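Local atomic coordinates of phage-related protein (PDB entry 4JG2), a protein that is of unknown function but is probably a phage-type single-stranded DNA-binding protein. Residues I81-I89 against F164-V175. Numbering follows the deposited sequence.
Sequences INAAVDAAI and FYAFNSNGNKGV
The 81-89 part of helix 75-96 packs against residues 164-169 of strand 157-169 at the point where Ala88 faces Phe164 and Tyr165, the two segment axes approaching to 6.9 Å and running in the same general sense, 43° apart. Such closeness is the familiar consequence of small residues on a helix face: Ala84 and Ala88, one turn apart, both direct their methyls at the sheet. CB of Ala88 lies 3.7 Å from the carbonyl O of Phe164, resting on the strand backbone itself. The Phe164 side chain, with CG beside its backbone N (chi1 -65°), reaches back along the helix, where CD1 meets Ala84 CB at 3.7 Å and CZ meets Ile81 CG2 at 3.8 Å; Val85 CG2 approaches CD2, all three obliquely to the ring. Val175, beyond the hairpin, closes the other end. Its CG1 touches Ala88 CB, while CG2, placed beside the backbone N, meets Ile89 CG1 at 3.7 Å, the two side chains crossing at roughly a right angle. No direct hydrogen bond joins the segments, but a water bridges the two backbones, donating to Ala88 O at 2.8 Å and accepting from Ala166 N at 2.9 Å. Beyond Ala166 the strand leaves the helix and ends in a type I' turn from Ser169 to Asn172. Strand 37-39 continues this apolar layer, with Val38 touching Ile81, Ala84 and Phe164, and helix 75-96 packs on antiparallel strands 37-39 and 157-169, part of a larger mixed sheet, while Pro109 and Pro101 cover Val85 and Ile89 from neighbouring loops.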
loop_
_atom_site.group_PDB
_atom_site.type_symbol
_atom_site.label_atom_id
_atom_site.label_comp_id
_atom_site.label_asym_id
_atom_site.label_seq_id
_atom_site.Cartn_x
_atom_site.Cartn_y
_atom_site.Cartn_z
ATOM N N ILE A 81 -4.478 -10.224 -2.803
ATOM C CA ILE A 81 -3.376 -9.906 -1.894
ATOM C C ILE A 81 -2.820 -11.195 -1.289
ATOM O O ILE A 81 -1.606 -11.415 -1.245
ATOM C CB ILE A 81 -3.749 -8.868 -0.859
ATOM C CG1 ILE A 81 -3.936 -7.495 -1.506
ATOM C CG2 ILE A 81 -2.681 -8.798 0.236
ATOM C CD1 ILE A 81 -4.552 -6.435 -0.607
ATOM N N ASN A 82 -3.705 -12.067 -0.796
ATOM C CA ASN A 82 -3.254 -13.311 -0.204
ATOM C C ASN A 82 -2.428 -14.123 -1.195
ATOM O O ASN A 82 -1.354 -14.640 -0.845
ATOM C CB ASN A 82 -4.409 -14.136 0.307
ATOM C CG ASN A 82 -5.093 -13.518 1.495
ATOM O OD1 ASN A 82 -4.500 -12.808 2.277
ATOM N ND2 ASN A 82 -6.346 -13.924 1.699
ATOM N N ALA A 83 -2.869 -14.200 -2.428
ATOM C CA ALA A 83 -2.160 -14.952 -3.499
ATOM C C ALA A 83 -0.824 -14.274 -3.807
ATOM O O ALA A 83 0.200 -14.944 -3.985
ATOM C CB ALA A 83 -2.994 -15.017 -4.792
ATOM N N ALA A 84 -0.780 -12.932 -3.803
ATOM C CA ALA A 84 0.453 -12.192 -4.096
ATOM C C ALA A 84 1.509 -12.343 -3.001
ATOM O O ALA A 84 2.710 -12.410 -3.294
ATOM C CB ALA A 84 0.144 -10.730 -4.349
ATOM N N VAL A 85 1.053 -12.399 -1.736
ATOM C CA VAL A 85 1.947 -12.624 -0.638
ATOM C C VAL A 85 2.610 -13.997 -0.743
ATOM O O VAL A 85 3.801 -14.109 -0.575
ATOM C CB VAL A 85 1.224 -12.384 0.709
ATOM C CG1 VAL A 85 2.025 -12.871 1.899
ATOM C CG2 VAL A 85 0.892 -10.903 0.867
ATOM N N ASP A 86 1.793 -15.000 -1.011
ATOM C CA ASP A 86 2.335 -16.342 -1.252
ATOM C C ASP A 86 3.317 -16.370 -2.432
ATOM O O ASP A 86 4.358 -17.035 -2.376
ATOM C CB ASP A 86 1.237 -17.377 -1.363
ATOM C CG ASP A 86 0.582 -17.706 -0.015
ATOM O OD1 ASP A 86 1.262 -17.662 1.052
ATOM O OD2 ASP A 86 -0.623 -18.059 -0.047
ATOM N N ALA A 87 2.965 -15.672 -3.526
ATOM C CA ALA A 87 3.859 -15.624 -4.678
ATOM C C ALA A 87 5.166 -14.924 -4.339
ATOM O O ALA A 87 6.245 -15.320 -4.781
ATOM C CB ALA A 87 3.182 -15.000 -5.885
ATOM N N ALA A 88 5.119 -13.897 -3.515
ATOM C CA ALA A 88 6.325 -13.196 -3.054
ATOM C C ALA A 88 7.232 -14.111 -2.284
ATOM O O ALA A 88 8.458 -14.084 -2.428
ATOM C CB ALA A 88 5.940 -11.940 -2.277
ATOM N N ILE A 89 6.630 -14.900 -1.389
ATOM C CA ILE A 89 7.398 -15.879 -0.623
ATOM C C ILE A 89 8.054 -16.896 -1.570
ATOM O O ILE A 89 9.257 -17.174 -1.468
ATOM C CB ILE A 89 6.508 -16.587 0.440
ATOM C CG1 ILE A 89 6.081 -15.553 1.507
ATOM C CG2 ILE A 89 7.266 -17.766 1.064
ATOM C CD1 ILE A 89 4.998 -16.019 2.447
ATOM N N PHE A 164 4.119 -6.785 -4.040
ATOM C CA PHE A 164 4.595 -7.484 -2.852
ATOM C C PHE A 164 5.903 -8.170 -3.121
ATOM O O PHE A 164 6.080 -8.770 -4.178
ATOM C CB PHE A 164 3.498 -8.493 -2.433
ATOM C CG PHE A 164 2.217 -7.804 -1.987
ATOM C CD1 PHE A 164 1.176 -7.507 -2.868
ATOM C CD2 PHE A 164 2.087 -7.346 -0.703
ATOM C CE1 PHE A 164 0.034 -6.847 -2.459
ATOM C CE2 PHE A 164 0.964 -6.677 -0.274
ATOM C CZ PHE A 164 -0.044 -6.421 -1.172
ATOM N N TYR A 165 6.786 -8.131 -2.131
ATOM C CA TYR A 165 8.117 -8.690 -2.318
ATOM C C TYR A 165 8.714 -9.121 -0.983
ATOM O O TYR A 165 8.498 -8.507 0.059
ATOM C CB TYR A 165 9.066 -7.706 -3.052
ATOM C CG TYR A 165 9.299 -6.407 -2.323
ATOM C CD1 TYR A 165 8.439 -5.287 -2.499
ATOM C CD2 TYR A 165 10.360 -6.238 -1.472
ATOM C CE1 TYR A 165 8.700 -4.104 -1.862
ATOM C CE2 TYR A 165 10.588 -5.039 -0.794
ATOM C CZ TYR A 165 9.753 -4.005 -1.012
ATOM O OH TYR A 165 10.011 -2.849 -0.324
ATOM N N ALA A 166 9.545 -10.137 -1.013
ATOM C CA ALA A 166 10.279 -10.615 0.164
ATOM C C ALA A 166 11.304 -9.598 0.563
ATOM O O ALA A 166 11.953 -8.971 -0.290
ATOM C CB ALA A 166 10.927 -11.951 -0.088
ATOM N N PHE A 167 11.549 -9.477 1.879
ATOM C CA PHE A 167 12.571 -8.551 2.376
ATOM C C PHE A 167 13.185 -9.084 3.670
ATOM O O PHE A 167 12.576 -9.860 4.399
ATOM C CB PHE A 167 12.005 -7.117 2.639
ATOM C CG PHE A 167 11.284 -6.987 3.938
ATOM C CD1 PHE A 167 10.017 -7.525 4.090
ATOM C CD2 PHE A 167 11.896 -6.426 5.041
ATOM C CE1 PHE A 167 9.363 -7.431 5.306
ATOM C CE2 PHE A 167 11.271 -6.351 6.258
ATOM C CZ PHE A 167 9.998 -6.915 6.383
ATOM N N ASN A 168 14.356 -8.529 3.980
ATOM C CA ASN A 168 14.982 -8.684 5.273
ATOM C C ASN A 168 15.778 -7.427 5.521
ATOM O O ASN A 168 16.707 -7.144 4.783
ATOM C CB ASN A 168 15.896 -9.888 5.227
ATOM C CG ASN A 168 16.526 -10.211 6.537
ATOM O OD1 ASN A 168 17.146 -9.361 7.166
ATOM N ND2 ASN A 168 16.346 -11.432 6.973
ATOM N N SER A 169 15.402 -6.690 6.557
ATOM C CA SER A 169 16.081 -5.459 6.944
ATOM C C SER A 169 15.466 -4.920 8.240
ATOM O O SER A 169 14.306 -5.232 8.576
ATOM C CB SER A 169 15.943 -4.360 5.931
ATOM O OG SER A 169 14.608 -4.069 5.623
ATOM N N ASN A 170 16.221 -4.049 8.916
ATOM C CA ASN A 170 15.745 -3.398 10.103
ATOM C C ASN A 170 15.263 -4.370 11.163
ATOM O O ASN A 170 14.263 -4.103 11.870
ATOM C CB ASN A 170 14.659 -2.393 9.694
ATOM C CG ASN A 170 15.205 -1.273 8.783
ATOM O OD1 ASN A 170 16.351 -0.775 8.955
ATOM N ND2 ASN A 170 14.377 -0.851 7.832
ATOM N N GLY A 171 15.957 -5.518 11.272
ATOM C CA GLY A 171 15.583 -6.539 12.275
ATOM C C GLY A 171 14.293 -7.282 11.962
ATOM O O GLY A 171 13.866 -8.101 12.739
ATOM N N ASN A 172 13.717 -7.044 10.787
ATOM C CA ASN A 172 12.470 -7.645 10.388
ATOM C C ASN A 172 12.696 -8.437 9.114
ATOM O O ASN A 172 13.683 -8.241 8.378
ATOM C CB ASN A 172 11.383 -6.542 10.166
ATOM C CG ASN A 172 10.936 -5.872 11.446
ATOM O OD1 ASN A 172 10.620 -6.521 12.412
ATOM N ND2 ASN A 172 10.770 -4.573 11.379
ATOM N N LYS A 173 11.768 -9.327 8.859
ATOM C CA LYS A 173 11.831 -10.126 7.633
ATOM C C LYS A 173 10.449 -10.619 7.274
ATOM O O LYS A 173 9.642 -10.797 8.197
ATOM C CB LYS A 173 12.821 -11.268 7.802
ATOM C CG LYS A 173 12.353 -12.248 8.873
ATOM C CD LYS A 173 13.403 -13.189 9.394
ATOM C CE LYS A 173 12.806 -14.153 10.419
ATOM N NZ LYS A 173 13.850 -14.923 11.113
ATOM N N GLY A 174 10.192 -10.857 5.996
ATOM C CA GLY A 174 8.902 -11.251 5.567
ATOM C C GLY A 174 8.585 -10.735 4.179
ATOM O O GLY A 174 9.433 -10.812 3.274
ATOM N N VAL A 175 7.380 -10.227 4.005
ATOM C CA VAL A 175 6.878 -9.692 2.776
ATOM C C VAL A 175 6.443 -8.245 3.000
ATOM O O VAL A 175 5.683 -7.968 3.914
ATOM C CB VAL A 175 5.710 -10.524 2.236
ATOM C CG1 VAL A 175 5.144 -9.894 0.964
ATOM C CG2 VAL A 175 6.161 -11.915 1.943
HETATM O O HOH W 1 9.722 -11.821 -3.405
#